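Local coordinates for flavohemoprotein (Vibrio cholerae O1 biovar El Tor, PDB 4EH1) that probably detoxifies nitric oxide, using oxygen and NAD(P)H to turn it into nitrate, this piece being the reductase domain that carries FAD and takes electrons from NAD(P)H, at residues I199-M213 with L223-P237. Sequence-based numbering, arbitrary orientation.
Sequences IEDGDFYLCGPIGFM and LGVDKARIHYEVFGP. With FAD (flavin-adenine dinucleotide), chain C; SO4 (sulfate ion), chain F.
His231 lies against Tyr205 in an offset stack, ring centroids 4.5 Å apart and planes tilted by 24°, with CD2 of His231 over the middle of the tyrosine ring. The imidazole edge meets Asp203: NE2 of His231 donates to OD1 of Asp203 at 2.9 Å, almost dead straight (178°) and in the imidazole plane, although it reaches the oxygen from above the carboxylate plane. Arg113 and Arg115 form salt bridges with the same carboxylate, and the Tyr205 hydroxyl bonds to Arg113 and Val111.

Beneath these groups, strand 203-208 runs parallel to 230-234, the outermost strand on this side of the NAD-binding sheet; the two belong to a beta-alpha-beta unit whose helix 210-223 covers Phe204 and Leu206 on the other face. Backbone bonds such as Phe204 N to Arg229 O, 2.8 Å, set the register.

Where the first strand begins, Arg229 bends at chi3 and lays its guanidinium along the 199-202 turn. NH1 of Arg229 donates to Gly202 O (2.8 Å, on a lone pair), while its NH1 and NH2 together grip Ile199 O. Close by, CG2 of Val225 sits over one face of the Phe204 ring.

Toward the flavin, Cys207 holds SG anti to its backbone N (chi1 -177°), which brings the sulfur obliquely to Phe235, 3.2 Å from CE2. The Phe235 ring carries the isoalloxazine over one face, CE1 standing 3.3 Å from C4X of FAD. Glu233, probably a tuner of heme and FAD redox potentials, approaches the flavin methyl C7M.

Arg229 thus fixes the 199-202 turn against the second segment, and Asp203, shared by His231 and two arginines, is probably kept ionised; at the other end Cys207 backs the ring that lies on the flavin near N5.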
ATOM      1  N   ILE A 199     -29.481  13.110 -19.462  1.00 36.25           N
ATOM      2  CA  ILE A 199     -29.192  14.479 -19.850  1.00 35.87           C
ATOM      3  C   ILE A 199     -30.224  15.459 -19.257  1.00 40.23           C
ATOM      4  O   ILE A 199     -29.868  16.497 -18.695  1.00 35.88           O
ATOM      5  CB  ILE A 199     -29.192  14.586 -21.402  1.00 38.52           C
ATOM      6  CG1 ILE A 199     -28.114  13.668 -22.007  1.00 35.59           C
ATOM      7  CG2 ILE A 199     -29.044  16.050 -21.864  1.00 36.10           C
ATOM      8  CD1 ILE A 199     -26.685  13.983 -21.509  1.00 27.04           C
ATOM      9  N   GLU A 200     -31.504  15.126 -19.376  1.00 45.14           N
ATOM     10  CA  GLU A 200     -32.557  16.071 -18.976  1.00 49.95           C
ATOM     11  C   GLU A 200     -32.713  16.192 -17.459  1.00 47.02           C
ATOM     12  O   GLU A 200     -32.940  17.278 -16.947  1.00 45.06           O
ATOM     13  CB  GLU A 200     -33.900  15.711 -19.619  1.00 58.21           C
ATOM     14  CG  GLU A 200     -33.905  15.767 -21.146  1.00 76.90           C
ATOM     15  CD  GLU A 200     -33.780  17.186 -21.714  1.00 90.48           C
ATOM     16  OE1 GLU A 200     -34.413  18.119 -21.158  1.00 97.68           O
ATOM     17  OE2 GLU A 200     -33.054  17.364 -22.723  1.00 90.24           O
ATOM     18  N   ASP A 201     -32.573  15.084 -16.734  1.00 39.56           N
ATOM     19  CA  ASP A 201     -32.877  15.107 -15.317  1.00 40.25           C
ATOM     20  C   ASP A 201     -31.681  14.904 -14.402  1.00 38.75           C
ATOM     21  O   ASP A 201     -31.767  15.185 -13.216  1.00 42.74           O
ATOM     22  CB  ASP A 201     -33.934  14.050 -14.995  1.00 44.80           C
ATOM     23  CG  ASP A 201     -35.255  14.331 -15.671  1.00 57.31           C
ATOM     24  OD1 ASP A 201     -35.722  15.486 -15.616  1.00 58.65           O
ATOM     25  OD2 ASP A 201     -35.830  13.399 -16.272  1.00 69.66           O
ATOM     26  N   GLY A 202     -30.580  14.381 -14.928  1.00 35.54           N
ATOM     27  CA  GLY A 202     -29.478  13.991 -14.065  1.00 27.66           C
ATOM     28  C   GLY A 202     -28.699  15.103 -13.378  1.00 29.26           C
ATOM     29  O   GLY A 202     -28.647  16.235 -13.856  1.00 29.19           O
ATOM     30  N   ASP A 203     -28.100  14.773 -12.233  1.00 27.84           N
ATOM     31  CA  ASP A 203     -27.045  15.597 -11.649  1.00 29.48           C
ATOM     32  C   ASP A 203     -25.685  15.061 -12.112  1.00 27.81           C
ATOM     33  O   ASP A 203     -25.393  13.880 -11.931  1.00 27.70           O
ATOM     34  CB  ASP A 203     -27.084  15.543 -10.123  1.00 32.11           C
ATOM     35  CG  ASP A 203     -27.855  16.703  -9.510  1.00 41.87           C
ATOM     36  OD1 ASP A 203     -27.996  17.761 -10.156  1.00 43.71           O
ATOM     37  OD2 ASP A 203     -28.302  16.559  -8.356  1.00 42.72           O
ATOM     38  N   PHE A 204     -24.852  15.940 -12.658  1.00 27.75           N
ATOM     39  CA  PHE A 204     -23.532  15.566 -13.164  1.00 29.17           C
ATOM     40  C   PHE A 204     -22.455  16.124 -12.245  1.00 32.53           C
ATOM     41  O   PHE A 204     -22.316  17.339 -12.115  1.00 29.82           O
ATOM     42  CB  PHE A 204     -23.342  16.086 -14.608  1.00 22.47           C
ATOM     43  CG  PHE A 204     -24.269  15.431 -15.596  1.00 22.88           C
ATOM     44  CD1 PHE A 204     -25.621  15.766 -15.628  1.00 26.11           C
ATOM     45  CD2 PHE A 204     -23.799  14.453 -16.464  1.00 21.95           C
ATOM     46  CE1 PHE A 204     -26.506  15.132 -16.518  1.00 29.35           C
ATOM     47  CE2 PHE A 204     -24.658  13.801 -17.347  1.00 28.74           C
ATOM     48  CZ  PHE A 204     -26.020  14.132 -17.376  1.00 27.55           C
ATOM     49  N   TYR A 205     -21.710  15.230 -11.600  1.00 25.45           N
ATOM     50  CA  TYR A 205     -20.608  15.635 -10.742  1.00 31.34           C
ATOM     51  C   TYR A 205     -19.301  15.300 -11.446  1.00 32.16           C
ATOM     52  O   TYR A 205     -19.119  14.175 -11.927  1.00 29.34           O
ATOM     53  CB  TYR A 205     -20.673  14.899  -9.390  1.00 26.12           C
ATOM     54  CG  TYR A 205     -21.824  15.329  -8.500  1.00 28.88           C
ATOM     55  CD1 TYR A 205     -23.116  14.801  -8.675  1.00 30.60           C
ATOM     56  CD2 TYR A 205     -21.624  16.217  -7.459  1.00 27.07           C
ATOM     57  CE1 TYR A 205     -24.188  15.194  -7.834  1.00 31.60           C
ATOM     58  CE2 TYR A 205     -22.688  16.620  -6.613  1.00 32.67           C
ATOM     59  CZ  TYR A 205     -23.964  16.097  -6.807  1.00 36.14           C
ATOM     60  OH  TYR A 205     -25.010  16.482  -5.969  1.00 46.62           O
ATOM     61  N   LEU A 206     -18.396  16.270 -11.490  1.00 29.79           N
ATOM     62  CA  LEU A 206     -17.163  16.186 -12.274  1.00 27.81           C
ATOM     63  C   LEU A 206     -15.933  16.506 -11.426  1.00 30.79           C
ATOM     64  O   LEU A 206     -15.929  17.495 -10.694  1.00 34.28           O
ATOM     65  CB  LEU A 206     -17.190  17.245 -13.380  1.00 34.33           C
ATOM     66  CG  LEU A 206     -18.033  17.048 -14.639  1.00 41.00           C
ATOM     67  CD1 LEU A 206     -19.494  16.729 -14.349  1.00 40.24           C
ATOM     68  CD2 LEU A 206     -17.951  18.290 -15.468  1.00 41.50           C
ATOM     69  N   CYS A 207     -14.868  15.718 -11.546  1.00 26.78           N
ATOM     70  CA  CYS A 207     -13.632  16.063 -10.852  1.00 26.06           C
ATOM     71  C   CYS A 207     -12.391  15.651 -11.615  1.00 31.05           C
ATOM     72  O   CYS A 207     -12.272  14.499 -12.045  1.00 29.33           O
ATOM     73  CB  CYS A 207     -13.562  15.395  -9.475  1.00 25.26           C
ATOM     74  SG  CYS A 207     -12.049  15.882  -8.550  1.00 39.93           S
ATOM     75  N   GLY A 208     -11.444  16.577 -11.744  1.00 28.61           N
ATOM     76  CA  GLY A 208     -10.196  16.277 -12.436  1.00 27.30           C
ATOM     77  C   GLY A 208      -9.475  17.561 -12.792  1.00 30.58           C
ATOM     78  O   GLY A 208      -9.895  18.642 -12.375  1.00 29.02           O
ATOM     79  N   PRO A 209      -8.395  17.447 -13.573  1.00 28.39           N
ATOM     80  CA  PRO A 209      -7.590  18.607 -13.998  1.00 36.01           C
ATOM     81  C   PRO A 209      -8.444  19.524 -14.867  1.00 36.42           C
ATOM     82  O   PRO A 209      -9.411  19.049 -15.481  1.00 28.15           O
ATOM     83  CB  PRO A 209      -6.481  17.983 -14.861  1.00 37.09           C
ATOM     84  CG  PRO A 209      -6.473  16.524 -14.549  1.00 33.52           C
ATOM     85  CD  PRO A 209      -7.873  16.166 -14.086  1.00 29.04           C
ATOM     86  N   ILE A 210      -8.082  20.801 -14.919  1.00 38.38           N
ATOM     87  CA  ILE A 210      -8.836  21.796 -15.671  1.00 34.59           C
ATOM     88  C   ILE A 210      -9.051  21.438 -17.157  1.00 34.03           C
ATOM     89  O   ILE A 210     -10.148  21.632 -17.691  1.00 33.74           O
ATOM     90  CB  ILE A 210      -8.202  23.222 -15.522  1.00 37.41           C
ATOM     91  CG1 ILE A 210      -9.092  24.288 -16.172  1.00 37.18           C
ATOM     92  CG2 ILE A 210      -6.779  23.273 -16.112  1.00 40.68           C
ATOM     93  CD1 ILE A 210     -10.531  24.269 -15.630  1.00 35.54           C
ATOM     94  N   GLY A 211      -8.016  20.936 -17.831  1.00 34.58           N
ATOM     95  CA  GLY A 211      -8.151  20.607 -19.249  1.00 34.25           C
ATOM     96  C   GLY A 211      -9.228  19.564 -19.511  1.00 34.13           C
ATOM     97  O   GLY A 211     -10.104  19.739 -20.357  1.00 34.09           O
ATOM     98  N   PHE A 212      -9.175  18.474 -18.763  1.00 35.16           N
ATOM     99  CA  PHE A 212     -10.246  17.478 -18.793  1.00 30.59           C
ATOM    100  C   PHE A 212     -11.604  18.085 -18.384  1.00 31.43           C
ATOM    101  O   PHE A 212     -12.653  17.823 -19.008  1.00 31.35           O
ATOM    102  CB  PHE A 212      -9.888  16.298 -17.875  1.00 28.19           C
ATOM    103  CG  PHE A 212     -11.042  15.322 -17.643  1.00 37.09           C
ATOM    104  CD1 PHE A 212     -11.305  14.296 -18.556  1.00 37.28           C
ATOM    105  CD2 PHE A 212     -11.833  15.419 -16.518  1.00 36.52           C
ATOM    106  CE1 PHE A 212     -12.354  13.407 -18.346  1.00 36.11           C
ATOM    107  CE2 PHE A 212     -12.898  14.531 -16.294  1.00 35.17           C
ATOM    108  CZ  PHE A 212     -13.150  13.528 -17.203  1.00 35.22           C
ATOM    109  N   MET A 213     -11.609  18.893 -17.335  1.00 29.62           N
ATOM    110  CA  MET A 213     -12.877  19.495 -16.907  1.00 27.35           C
ATOM    111  C   MET A 213     -13.514  20.329 -18.054  1.00 31.68           C
ATOM    112  O   MET A 213     -14.685  20.167 -18.383  1.00 30.91           O
ATOM    113  CB  MET A 213     -12.651  20.370 -15.680  1.00 31.33           C
ATOM    114  CG  MET A 213     -13.904  21.049 -15.161  1.00 32.53           C
ATOM    115  SD  MET A 213     -15.011  19.832 -14.405  0.42 22.96           S
ATOM    116  CE  MET A 213     -13.872  18.806 -13.489  1.00 37.42           C
ATOM    117  N   LEU A 223     -24.700  18.882 -25.184  1.00 32.99           N
ATOM    118  CA  LEU A 223     -25.701  17.810 -25.149  1.00 38.93           C
ATOM    119  C   LEU A 223     -27.028  18.300 -24.557  1.00 43.45           C
ATOM    120  O   LEU A 223     -28.078  17.671 -24.733  1.00 40.62           O
ATOM    121  CB  LEU A 223     -25.191  16.606 -24.342  1.00 36.89           C
ATOM    122  CG  LEU A 223     -24.264  15.641 -25.087  1.00 40.09           C
ATOM    123  CD1 LEU A 223     -23.631  14.629 -24.140  1.00 39.30           C
ATOM    124  CD2 LEU A 223     -25.037  14.926 -26.181  1.00 39.40           C
ATOM    125  N   GLY A 224     -26.976  19.425 -23.855  1.00 40.99           N
ATOM    126  CA  GLY A 224     -28.181  20.038 -23.353  1.00 40.39           C
ATOM    127  C   GLY A 224     -28.340  20.002 -21.837  1.00 42.33           C
ATOM    128  O   GLY A 224     -29.405  20.336 -21.331  1.00 42.20           O
ATOM    129  N   VAL A 225     -27.284  19.637 -21.113  1.00 34.20           N
ATOM    130  CA  VAL A 225     -27.344  19.645 -19.666  1.00 37.06           C
ATOM    131  C   VAL A 225     -27.359  21.065 -19.123  1.00 40.16           C
ATOM    132  O   VAL A 225     -26.496  21.868 -19.461  1.00 37.21           O
ATOM    133  CB  VAL A 225     -26.174  18.877 -19.027  1.00 35.00           C
ATOM    134  CG1 VAL A 225     -26.283  18.899 -17.472  1.00 24.30           C
ATOM    135  CG2 VAL A 225     -26.149  17.446 -19.530  1.00 35.20           C
ATOM    136  N   ASP A 226     -28.340  21.374 -18.276  1.00 38.44           N
ATOM    137  CA  ASP A 226     -28.406  22.701 -17.672  1.00 40.68           C
ATOM    138  C   ASP A 226     -27.243  22.913 -16.723  1.00 39.54           C
ATOM    139  O   ASP A 226     -26.843  22.007 -15.997  1.00 35.38           O
ATOM    140  CB  ASP A 226     -29.714  22.953 -16.923  1.00 52.64           C
ATOM    141  CG  ASP A 226     -29.876  24.417 -16.540  1.00 65.98           C
ATOM    142  OD1 ASP A 226     -30.212  25.229 -17.424  1.00 75.34           O
ATOM    143  OD2 ASP A 226     -29.643  24.776 -15.370  1.00 71.71           O
ATOM    144  N   LYS A 227     -26.712  24.126 -16.733  1.00 37.88           N
ATOM    145  CA  LYS A 227     -25.519  24.427 -15.980  1.00 39.45           C
ATOM    146  C   LYS A 227     -25.764  24.199 -14.502  1.00 38.60           C
ATOM    147  O   LYS A 227     -24.847  23.811 -13.783  1.00 34.00           O
ATOM    148  CB  LYS A 227     -25.048  25.879 -16.241  1.00 41.78           C
ATOM    149  CG  LYS A 227     -26.002  26.961 -15.696  1.00 38.44           C
ATOM    150  CD  LYS A 227     -25.542  28.342 -16.109  1.00 41.89           C
ATOM    151  CE  LYS A 227     -26.395  29.440 -15.482  1.00 65.01           C
ATOM    152  NZ  LYS A 227     -26.000  29.740 -14.073  1.00 66.56           N
ATOM    153  N   ALA A 228     -26.999  24.437 -14.052  1.00 33.79           N
ATOM    154  CA  ALA A 228     -27.352  24.238 -12.645  1.00 40.02           C
ATOM    155  C   ALA A 228     -27.238  22.775 -12.188  1.00 38.42           C
ATOM    156  O   ALA A 228     -27.262  22.508 -10.995  1.00 41.26           O
ATOM    157  CB  ALA A 228     -28.757  24.773 -12.356  1.00 39.51           C
ATOM    158  N   ARG A 229     -27.104  21.839 -13.133  1.00 30.69           N
ATOM    159  CA  ARG A 229     -26.983  20.421 -12.802  1.00 30.54           C
ATOM    160  C   ARG A 229     -25.563  19.898 -13.032  1.00 32.40           C
ATOM    161  O   ARG A 229     -25.317  18.687 -13.036  1.00 26.44           O
ATOM    162  CB  ARG A 229     -28.030  19.578 -13.562  1.00 31.21           C
ATOM    163  CG  ARG A 229     -29.480  19.851 -13.092  1.00 32.59           C
ATOM    164  CD  ARG A 229     -30.542  18.937 -13.752  1.00 36.00           C
ATOM    165  NE  ARG A 229     -30.815  19.303 -15.145  1.00 36.73           N
ATOM    166  CZ  ARG A 229     -30.388  18.637 -16.219  1.00 37.58           C
ATOM    167  NH1 ARG A 229     -29.664  17.524 -16.099  1.00 34.87           N
ATOM    168  NH2 ARG A 229     -30.706  19.081 -17.432  1.00 36.85           N
ATOM    169  N   ILE A 230     -24.621  20.823 -13.197  1.00 32.48           N
ATOM    170  CA  ILE A 230     -23.216  20.450 -13.300  1.00 30.26           C
ATOM    171  C   ILE A 230     -22.498  20.912 -12.063  1.00 35.22           C
ATOM    172  O   ILE A 230     -22.477  22.103 -11.745  1.00 35.03           O
ATOM    173  CB  ILE A 230     -22.565  21.083 -14.513  1.00 32.00           C
ATOM    174  CG1 ILE A 230     -23.222  20.532 -15.776  1.00 30.58           C
ATOM    175  CG2 ILE A 230     -21.059  20.776 -14.551  1.00 32.31           C
ATOM    176  CD1 ILE A 230     -22.940  21.321 -17.005  1.00 34.20           C
ATOM    177  N   HIS A 231     -21.920  19.971 -11.342  1.00 32.91           N
ATOM    178  CA  HIS A 231     -21.239  20.314 -10.106  1.00 29.81           C
ATOM    179  C   HIS A 231     -19.802  19.822 -10.255  1.00 36.43           C
ATOM    180  O   HIS A 231     -19.565  18.727 -10.772  1.00 34.06           O
ATOM    181  CB  HIS A 231     -21.926  19.641  -8.917  1.00 30.75           C
ATOM    182  CG  HIS A 231     -23.421  19.618  -9.002  1.00 36.45           C
ATOM    183  ND1 HIS A 231     -24.219  20.596  -8.440  1.00 38.19           N
ATOM    184  CD2 HIS A 231     -24.267  18.714  -9.560  1.00 38.33           C
ATOM    185  CE1 HIS A 231     -25.490  20.302  -8.662  1.00 45.08           C
ATOM    186  NE2 HIS A 231     -25.546  19.163  -9.335  1.00 43.04           N
ATOM    187  N   TYR A 232     -18.828  20.611  -9.819  1.00 29.05           N
ATOM    188  CA  TYR A 232     -17.473  20.267 -10.196  1.00 29.91           C
ATOM    189  C   TYR A 232     -16.473  20.739  -9.186  1.00 33.04           C
ATOM    190  O   TYR A 232     -16.726  21.677  -8.437  1.00 34.43           O
ATOM    191  CB  TYR A 232     -17.129  20.889 -11.559  1.00 30.00           C
ATOM    192  CG  TYR A 232     -16.928  22.391 -11.467  1.00 37.42           C
ATOM    193  CD1 TYR A 232     -18.007  23.234 -11.225  1.00 37.68           C
ATOM    194  CD2 TYR A 232     -15.674  22.961 -11.613  1.00 49.66           C
ATOM    195  CE1 TYR A 232     -17.857  24.600 -11.119  1.00 48.59           C
ATOM    196  CE2 TYR A 232     -15.505  24.347 -11.523  1.00 58.36           C
ATOM    197  CZ  TYR A 232     -16.606  25.161 -11.270  1.00 56.95           C
ATOM    198  OH  TYR A 232     -16.475  26.530 -11.167  1.00 64.08           O
ATOM    199  N   GLU A 233     -15.325  20.074  -9.180  1.00 31.74           N
ATOM    200  CA  GLU A 233     -14.180  20.509  -8.414  1.00 31.65           C
ATOM    201  C   GLU A 233     -12.904  20.286  -9.238  1.00 33.91           C
ATOM    202  O   GLU A 233     -12.691  19.209  -9.780  1.00 32.01           O
ATOM    203  CB  GLU A 233     -14.084  19.737  -7.113  1.00 33.59           C
ATOM    204  CG  GLU A 233     -13.015  20.320  -6.184  1.00 43.52           C
ATOM    205  CD  GLU A 233     -13.075  19.756  -4.774  1.00 61.71           C
ATOM    206  OE1 GLU A 233     -13.361  20.521  -3.826  1.00 63.13           O
ATOM    207  OE2 GLU A 233     -12.834  18.539  -4.611  1.00 75.01           O
ATOM    208  N   VAL A 234     -12.061  21.305  -9.328  1.00 33.03           N
ATOM    209  CA  VAL A 234     -10.810  21.190 -10.080  1.00 33.67           C
ATOM    210  C   VAL A 234      -9.601  20.991  -9.194  1.00 37.02           C
ATOM    211  O   VAL A 234      -9.399  21.726  -8.218  1.00 39.75           O
ATOM    212  CB  VAL A 234     -10.566  22.424 -11.007  1.00 38.40           C
ATOM    213  CG1 VAL A 234      -9.208  22.352 -11.669  1.00 36.47           C
ATOM    214  CG2 VAL A 234     -11.639  22.500 -12.038  1.00 34.28           C
ATOM    215  N   PHE A 235      -8.826  19.957  -9.503  1.00 37.33           N
ATOM    216  CA  PHE A 235      -7.431  19.862  -9.049  1.00 43.50           C
ATOM    217  C   PHE A 235      -6.644  18.982 -10.013  1.00 52.76           C
ATOM    218  O   PHE A 235      -7.193  18.031 -10.570  1.00 54.32           O
ATOM    219  CB  PHE A 235      -7.280  19.437  -7.588  1.00 49.40           C
ATOM    220  CG  PHE A 235      -7.961  18.136  -7.222  1.00 50.72           C
ATOM    221  CD1 PHE A 235      -7.261  16.932  -7.243  1.00 52.11           C
ATOM    222  CD2 PHE A 235      -9.271  18.128  -6.784  1.00 43.37           C
ATOM    223  CE1 PHE A 235      -7.876  15.733  -6.863  1.00 49.13           C
ATOM    224  CE2 PHE A 235      -9.875  16.940  -6.382  1.00 48.41           C
ATOM    225  CZ  PHE A 235      -9.179  15.745  -6.424  1.00 40.53           C
ATOM    226  N   GLY A 236      -5.377  19.315 -10.234  1.00 63.14           N
ATOM    227  CA  GLY A 236      -4.710  18.875 -11.446  1.00 72.04           C
ATOM    228  C   GLY A 236      -3.419  18.090 -11.358  1.00 82.30           C
ATOM    229  O   GLY A 236      -3.376  17.028 -10.740  1.00 87.30           O
ATOM    230  N   PRO A 237      -2.358  18.597 -12.011  1.00 87.63           N
ATOM    231  CA  PRO A 237      -2.374  19.859 -12.753  1.00 85.96           C
ATOM    232  C   PRO A 237      -2.705  19.648 -14.225  1.00 77.90           C
ATOM    233  O   PRO A 237      -3.166  20.601 -14.853  1.00 73.88           O
ATOM    234  CB  PRO A 237      -0.930  20.362 -12.607  1.00 92.05           C
ATOM    235  CG  PRO A 237      -0.118  19.160 -12.110  1.00 94.16           C
ATOM    236  CD  PRO A 237      -1.033  17.968 -12.080  1.00 90.43           C
TER
HETATM  237  PA  FAD C 301       4.216  20.718  -5.117  1.00 29.10           P
HETATM  238  O1A FAD C 301       3.314  21.695  -4.584  1.00 24.76           O
HETATM  239  O2A FAD C 301       5.544  20.567  -4.628  1.00 20.05           O
HETATM  240  O5B FAD C 301       4.361  21.019  -6.626  1.00 27.54           O
HETATM  241  C5B FAD C 301       3.291  21.553  -7.362  1.00 35.66           C
HETATM  242  C4B FAD C 301       3.556  21.625  -8.855  1.00 42.52           C
HETATM  243  O4B FAD C 301       4.468  22.660  -9.169  1.00 40.60           O
HETATM  244  C3B FAD C 301       4.171  20.339  -9.317  1.00 49.74           C
HETATM  245  O3B FAD C 301       3.707  20.075 -10.616  1.00 56.93           O
HETATM  246  C2B FAD C 301       5.630  20.644  -9.375  1.00 42.70           C
HETATM  247  O2B FAD C 301       6.178  19.854 -10.383  1.00 47.02           O
HETATM  248  C1B FAD C 301       5.666  22.115  -9.669  1.00 41.42           C
HETATM  249  N9A FAD C 301       6.799  22.715  -8.974  1.00 42.10           N
HETATM  250  C8A FAD C 301       7.137  22.538  -7.716  1.00 49.58           C
HETATM  251  N7A FAD C 301       8.242  23.217  -7.410  1.00 50.53           N
HETATM  252  C5A FAD C 301       8.626  23.838  -8.503  1.00 44.76           C
HETATM  253  C6A FAD C 301       9.729  24.717  -8.858  1.00 45.76           C
HETATM  254  N6A FAD C 301      10.654  25.077  -7.957  1.00 43.63           N
HETATM  255  N1A FAD C 301       9.770  25.130 -10.111  1.00 40.74           N
HETATM  256  C2A FAD C 301       8.862  24.782 -10.994  1.00 40.12           C
HETATM  257  N3A FAD C 301       7.841  23.990 -10.744  1.00 42.16           N
HETATM  258  C4A FAD C 301       7.676  23.491  -9.535  1.00 40.78           C
HETATM  259  N1  FAD C 301      -4.240  15.586  -4.538  1.00 22.54           N
HETATM  260  C2  FAD C 301      -4.374  14.274  -4.353  1.00 32.03           C
HETATM  261  O2  FAD C 301      -3.425  13.565  -4.571  1.00 24.52           O
HETATM  262  N3  FAD C 301      -5.487  13.703  -3.926  1.00 23.99           N
HETATM  263  C4  FAD C 301      -6.554  14.387  -3.644  1.00 25.79           C
HETATM  264  O4  FAD C 301      -7.532  13.805  -3.254  1.00 22.99           O
HETATM  265  C4X FAD C 301      -6.499  15.840  -3.834  1.00 24.51           C
HETATM  266  N5  FAD C 301      -7.533  16.609  -3.591  1.00 31.42           N
HETATM  267  C5X FAD C 301      -7.467  17.913  -3.779  1.00 27.16           C
HETATM  268  C6  FAD C 301      -8.569  18.660  -3.514  1.00 32.02           C
HETATM  269  C7  FAD C 301      -8.540  20.008  -3.700  1.00 31.02           C
HETATM  270  C7M FAD C 301      -9.742  20.827  -3.418  1.00 23.45           C
HETATM  271  C8  FAD C 301      -7.323  20.654  -4.168  1.00 28.12           C
HETATM  272  C8M FAD C 301      -7.328  22.124  -4.345  1.00 30.66           C
HETATM  273  C9  FAD C 301      -6.208  19.910  -4.432  1.00 30.00           C
HETATM  274  C9A FAD C 301      -6.241  18.552  -4.260  1.00 22.76           C
HETATM  275  N10 FAD C 301      -5.126  17.773  -4.524  1.00 28.18           N
HETATM  276  C10 FAD C 301      -5.243  16.408  -4.318  1.00 23.07           C
HETATM  277  C1' FAD C 301      -3.879  18.386  -4.964  1.00 25.42           C
HETATM  278  C2' FAD C 301      -2.895  18.440  -3.795  1.00 28.74           C
HETATM  279  O2' FAD C 301      -3.331  19.259  -2.733  1.00 25.96           O
HETATM  280  C3' FAD C 301      -1.511  18.969  -4.107  1.00 26.37           C
HETATM  281  O3' FAD C 301      -1.569  20.198  -4.777  1.00 22.91           O
HETATM  282  C4' FAD C 301      -0.595  17.985  -4.811  1.00 28.67           C
HETATM  283  O4' FAD C 301      -0.521  16.812  -4.037  1.00 26.45           O
HETATM  284  C5' FAD C 301       0.803  18.526  -5.090  1.00 27.57           C
HETATM  285  O5' FAD C 301       1.529  18.870  -3.948  1.00 25.75           O
HETATM  286  P   FAD C 301       3.035  18.611  -3.779  1.00 28.08           P
HETATM  287  O1P FAD C 301       3.423  19.291  -2.587  1.00 27.35           O
HETATM  288  O2P FAD C 301       3.256  17.220  -3.872  1.00 28.15           O
HETATM  289  O3P FAD C 301       3.611  19.293  -5.041  1.00 22.61           O
HETATM  290  S   SO4 F 304     -19.721  23.360  -6.827  1.00122.94           S
HETATM  291  O1  SO4 F 304     -19.818  23.343  -8.287  1.00119.01           O
HETATM  292  O2  SO4 F 304     -18.694  24.314  -6.400  1.00120.52           O
HETATM  293  O3  SO4 F 304     -21.012  23.741  -6.252  1.00126.27           O
HETATM  294  O4  SO4 F 304     -19.382  22.025  -6.340  1.00125.57           O
HETATM  295  O   HOH W   1      -5.924  21.568 -13.044  1.00 41.90           O
HETATM  296  O   HOH W   2      -5.054  20.213 -17.244  1.00 41.30           O